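Local coordinates for protein adenylyltransferase (Bartonella henselae str. Houston-1, PDB 5NH2) that transfers AMP from ATP to tyrosine or threonine residues of host target proteins through its Fic domain, as a secreted virulence factor, at residues R230-D234 with R235-V239; L260-G264 with A265-G269. One frame throughout, in Å; residues are numbered along the deposited sequence.

Contact 1: residues R230-D234 with R235-V239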
loop_
_atom_site.group_PDB
_atom_site.type_symbol
_atom_site.label_atom_id
_atom_site.label_comp_id
_atom_site.label_asym_id
_atom_site.label_seq_id
_atom_site.Cartn_x
_atom_site.Cartn_y
_atom_site.Cartn_z
ATOM N N ARG A 230 -4.953 -9.430 -17.125
ATOM C CA ARG A 230 -5.516 -10.243 -16.052
ATOM C C ARG A 230 -5.419 -9.492 -14.735
ATOM O O ARG A 230 -4.359 -8.968 -14.400
ATOM C CB ARG A 230 -4.796 -11.582 -15.933
ATOM C CG ARG A 230 -5.763 -12.752 -15.919
ATOM C CD ARG A 230 -5.070 -14.111 -15.867
ATOM N NE ARG A 230 -6.043 -15.211 -15.867
ATOM C CZ ARG A 230 -5.843 -16.400 -15.291
ATOM N NH1 ARG A 230 -4.711 -16.644 -14.646
ATOM N NH2 ARG A 230 -6.780 -17.344 -15.339
ATOM N N ASN A 231 -6.524 -9.459 -13.990
ATOM C CA ASN A 231 -6.602 -8.789 -12.694
ATOM C C ASN A 231 -6.444 -9.814 -11.577
ATOM O O ASN A 231 -7.320 -10.651 -11.368
ATOM C CB ASN A 231 -7.931 -8.062 -12.532
ATOM C CG ASN A 231 -7.936 -7.141 -11.316
ATOM O OD1 ASN A 231 -7.465 -7.513 -10.242
ATOM N ND2 ASN A 231 -8.432 -5.918 -11.491
ATOM N N VAL A 232 -5.334 -9.748 -10.856
ATOM C CA VAL A 232 -5.063 -10.666 -9.756
ATOM C C VAL A 232 -5.316 -10.051 -8.383
ATOM O O VAL A 232 -4.856 -10.608 -7.371
ATOM C CB VAL A 232 -3.638 -11.220 -9.842
ATOM C CG1 VAL A 232 -3.581 -12.317 -10.897
ATOM C CG2 VAL A 232 -2.672 -10.091 -10.117
ATOM N N ASN A 233 -5.915 -8.860 -8.322
ATOM C CA ASN A 233 -6.037 -8.163 -7.039
ATOM C C ASN A 233 -6.796 -8.995 -5.994
ATOM O O ASN A 233 -6.569 -8.833 -4.781
ATOM C CB ASN A 233 -6.696 -6.792 -7.267
ATOM C CG ASN A 233 -6.492 -5.843 -6.075
ATOM O OD1 ASN A 233 -5.482 -5.920 -5.345
ATOM N ND2 ASN A 233 -7.465 -4.955 -5.860
ATOM N N ASP A 234 -7.658 -9.920 -6.444
ATOM C CA ASP A 234 -8.447 -10.814 -5.602
ATOM C C ASP A 234 -7.797 -12.187 -5.332
ATOM O O ASP A 234 -8.428 -13.026 -4.689
ATOM C CB ASP A 234 -9.819 -11.020 -6.224
ATOM C CG ASP A 234 -10.711 -9.823 -6.023
ATOM O OD1 ASP A 234 -11.548 -9.861 -5.098
ATOM O OD2 ASP A 234 -10.565 -8.835 -6.770
ATOM N N ARG A 235 -6.575 -12.434 -5.789
ATOM C CA ARG A 235 -5.911 -13.715 -5.590
ATOM C C ARG A 235 -4.618 -13.567 -4.771
ATOM O O ARG A 235 -3.914 -12.544 -4.855
ATOM C CB ARG A 235 -5.582 -14.368 -6.945
ATOM C CG ARG A 235 -6.795 -14.668 -7.762
ATOM C CD ARG A 235 -7.454 -15.869 -7.180
ATOM N NE ARG A 235 -8.540 -16.426 -7.994
ATOM C CZ ARG A 235 -8.399 -16.959 -9.213
ATOM N NH1 ARG A 235 -7.205 -16.995 -9.833
ATOM N NH2 ARG A 235 -9.471 -17.444 -9.824
ATOM N N PRO A 236 -4.262 -14.596 -3.996
ATOM C CA PRO A 236 -2.923 -14.639 -3.402
ATOM C C PRO A 236 -1.857 -14.758 -4.485
ATOM O O PRO A 236 -1.977 -15.564 -5.417
ATOM C CB PRO A 236 -2.972 -15.883 -2.496
ATOM C CG PRO A 236 -4.144 -16.680 -2.945
ATOM C CD PRO A 236 -5.106 -15.754 -3.622
ATOM N N VAL A 237 -0.832 -13.907 -4.375
ATOM C CA VAL A 237 0.346 -13.888 -5.249
ATOM C C VAL A 237 1.561 -13.771 -4.339
ATOM O O VAL A 237 1.659 -12.826 -3.551
ATOM C CB VAL A 237 0.320 -12.724 -6.262
ATOM C CG1 VAL A 237 1.555 -12.752 -7.208
ATOM C CG2 VAL A 237 -0.981 -12.781 -7.075
ATOM N N MET A 238 2.446 -14.755 -4.378
ATOM C CA MET A 238 3.591 -14.685 -3.493
ATOM C C MET A 238 4.723 -15.489 -4.091
ATOM O O MET A 238 4.540 -16.293 -5.022
ATOM C CB MET A 238 3.280 -15.191 -2.085
ATOM C CG MET A 238 2.728 -16.553 -2.101
ATOM S SD MET A 238 1.738 -16.868 -0.641
ATOM C CE MET A 238 1.227 -18.524 -1.022
ATOM N N VAL A 239 5.897 -15.239 -3.547
ATOM C CA VAL A 239 7.090 -15.922 -3.986
ATOM C C VAL A 239 7.282 -17.126 -3.094
ATOM O O VAL A 239 7.144 -17.024 -1.869
ATOM C CB VAL A 239 8.289 -14.980 -3.942
ATOM C CG1 VAL A 239 9.616 -15.761 -4.040
ATOM C CG2 VAL A 239 8.135 -13.982 -5.092
#
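V232 lays its CB against CG2 of V237, 4.1 Å away, the one apolar touch between side chains in this short chain reversal. CG2 of V237 is placed there by a first torsion that sets CG1 anti to the backbone N (chi1 -178°) and swings CG2 beside that N, back over the turn. F221 of helix 212-227 packs on V237, while V232 also touches Y266 of strand 265-270. The reversal itself is tied by the backbone: R235 N donates to V232 O over 3.0 Å, nearly straight at the hydrogen (167°). Just ahead, N231 OD1 accepts from N233 N at 2.8 Å, so the side chain closes a small ring with the main chain, an Asx turn. N233 is turned away from 235-239; its OD1 accepts from the backbone N of K183, and its ND2 gives a hydrogen bond to A33 O of the partner chain, the antitoxin homologue BiaA. R235 bends at chi2 (-76°) and runs its CG and CD alongside the preceding carbonyl, with CG 3.8 Å from D234 O. The whole is an Asx turn leading into a type I beta turn, V232 to R235, which carries the chain from helix 212-227 into edge strand 237-239.

Contact 2: residues L260-G264 with A265-G269; sequences LNVKG and AYIIG
I267 and V262 meet across a beta hairpin, strands 257-262 and 265-270 joined by a two-residue type I' turn. Four backbone hydrogen bonds hold it. L260 and I267 form one hydrogen-bonded antiparallel pair, each N giving to the other's O at 2.9 Å; V262 and A265 form the second, next to the turn, again with a bond in each direction. K263 and G264 occupy the corners, both with positive phi; G264, at phi 89°, takes a backbone conformation that suits glycine. Between the two pairs, N261 and Y266 form the non-hydrogen-bonded pair, where CA-H...O contacts fill in: N261 CA is 3.3 Å from A265 O, and Y266 CA is 3.5 Å from L260 O. Apolar contacts gather on the face carrying L260, V262, A265 and I267, where Y246 of strand 245-253 packs on V262 and I267. L260 CB faces I267 CB at 4.2 Å. With I267 CG1 anti to its carbonyl carbon (chi1 -45°), that methylene reaches V262 CG2 at 4.0 Å.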
loop_
_atom_site.group_PDB
_atom_site.type_symbol
_atom_site.label_atom_id
_atom_site.label_comp_id
_atom_site.label_asym_id
_atom_site.label_seq_id
_atom_site.Cartn_x
_atom_site.Cartn_y
_atom_site.Cartn_z
ATOM N N LEU A 260 3.521 -21.006 -10.660
ATOM C CA LEU A 260 2.805 -22.215 -10.294
ATOM C C LEU A 260 1.429 -21.819 -9.760
ATOM O O LEU A 260 1.268 -20.755 -9.143
ATOM C CB LEU A 260 3.599 -22.960 -9.222
ATOM C CG LEU A 260 3.416 -24.441 -9.021
ATOM C CD1 LEU A 260 3.155 -25.073 -10.370
ATOM C CD2 LEU A 260 4.701 -24.971 -8.418
ATOM N N ASN A 261 0.428 -22.662 -9.988
ATOM C CA ASN A 261 -0.938 -22.345 -9.578
ATOM C C ASN A 261 -1.420 -23.387 -8.570
ATOM O O ASN A 261 -1.601 -24.554 -8.924
ATOM C CB ASN A 261 -1.845 -22.284 -10.794
ATOM C CG ASN A 261 -3.198 -21.820 -10.446
ATOM O OD1 ASN A 261 -3.339 -20.847 -9.725
ATOM N ND2 ASN A 261 -4.220 -22.528 -10.916
ATOM N N VAL A 262 -1.595 -22.989 -7.307
ATOM C CA VAL A 262 -1.869 -23.929 -6.216
ATOM C C VAL A 262 -3.176 -23.529 -5.535
ATOM O O VAL A 262 -3.218 -22.541 -4.787
ATOM C CB VAL A 262 -0.724 -23.982 -5.190
ATOM C CG1 VAL A 262 -1.118 -24.890 -4.037
ATOM C CG2 VAL A 262 0.586 -24.476 -5.832
ATOM N N LYS A 263 -4.228 -24.322 -5.748
ATOM C CA LYS A 263 -5.532 -24.048 -5.146
ATOM C C LYS A 263 -5.940 -22.579 -5.340
ATOM O O LYS A 263 -6.441 -21.917 -4.425
ATOM C CB LYS A 263 -5.543 -24.454 -3.660
ATOM C CG LYS A 263 -5.387 -25.972 -3.460
ATOM C CD LYS A 263 -5.455 -26.423 -1.999
ATOM C CE LYS A 263 -5.165 -27.953 -1.880
ATOM N NZ LYS A 263 -6.324 -28.895 -2.138
ATOM N N GLY A 264 -5.729 -22.065 -6.556
ATOM C CA GLY A 264 -6.096 -20.714 -6.913
ATOM C C GLY A 264 -5.039 -19.662 -6.647
ATOM O O GLY A 264 -5.139 -18.563 -7.191
ATOM N N ALA A 265 -4.044 -19.959 -5.811
ATOM C CA ALA A 265 -2.971 -19.019 -5.518
ATOM C C ALA A 265 -1.891 -19.048 -6.600
ATOM O O ALA A 265 -1.619 -20.090 -7.199
ATOM C CB ALA A 265 -2.342 -19.350 -4.158
ATOM N N TYR A 266 -1.224 -17.904 -6.807
ATOM C CA TYR A 266 -0.029 -17.846 -7.663
ATOM C C TYR A 266 1.262 -17.851 -6.824
ATOM O O TYR A 266 1.484 -16.946 -6.002
ATOM C CB TYR A 266 -0.055 -16.614 -8.568
ATOM C CG TYR A 266 -1.148 -16.625 -9.587
ATOM C CD1 TYR A 266 -1.055 -17.421 -10.712
ATOM C CD2 TYR A 266 -2.262 -15.821 -9.441
ATOM C CE1 TYR A 266 -2.062 -17.431 -11.665
ATOM C CE2 TYR A 266 -3.263 -15.811 -10.385
ATOM C CZ TYR A 266 -3.159 -16.625 -11.487
ATOM O OH TYR A 266 -4.155 -16.630 -12.421
ATOM N N ILE A 267 2.124 -18.846 -7.078
ATOM C CA ILE A 267 3.413 -19.051 -6.415
ATOM C C ILE A 267 4.509 -18.768 -7.439
ATOM O O ILE A 267 4.619 -19.487 -8.441
ATOM C CB ILE A 267 3.549 -20.490 -5.872
ATOM C CG1 ILE A 267 2.268 -20.931 -5.163
ATOM C CG2 ILE A 267 4.702 -20.597 -4.909
ATOM C CD1 ILE A 267 1.838 -19.977 -4.023
ATOM N N ILE A 268 5.340 -17.735 -7.196
ATOM C CA ILE A 268 6.425 -17.369 -8.115
ATOM C C ILE A 268 7.732 -17.963 -7.606
ATOM O O ILE A 268 7.994 -17.977 -6.399
ATOM C CB ILE A 268 6.560 -15.838 -8.295
ATOM C CG1 ILE A 268 5.198 -15.169 -8.518
ATOM C CG2 ILE A 268 7.499 -15.499 -9.485
ATOM C CD1 ILE A 268 4.383 -15.820 -9.552
ATOM N N GLY A 269 8.568 -18.451 -8.536
ATOM C CA GLY A 269 9.882 -18.957 -8.190
ATOM C C GLY A 269 10.880 -18.638 -9.270
ATOM O O GLY A 269 10.529 -18.201 -10.376
#

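Contact 1 closes before contact 2 opens along the chain, and their centres are about 9 Å apart, on the same side of the chain's centre. They share one mixed sheet: strand 237-239, entered through contact 1, runs parallel to strand 265-270 of the hairpin in contact 2. Two probable backbone hydrogen bonds join them, from Y266 N to P236 O (2.8 Å) and from I268 N to M238 O (2.7 Å). V237 on one strand and Y266 and I268 on the other all reach F221, so helix 212-227 packs against both. The turn at 230-235 thus joins that helix to the sheet, while the hairpin of contact 2 belongs to the intracellular delivery domain.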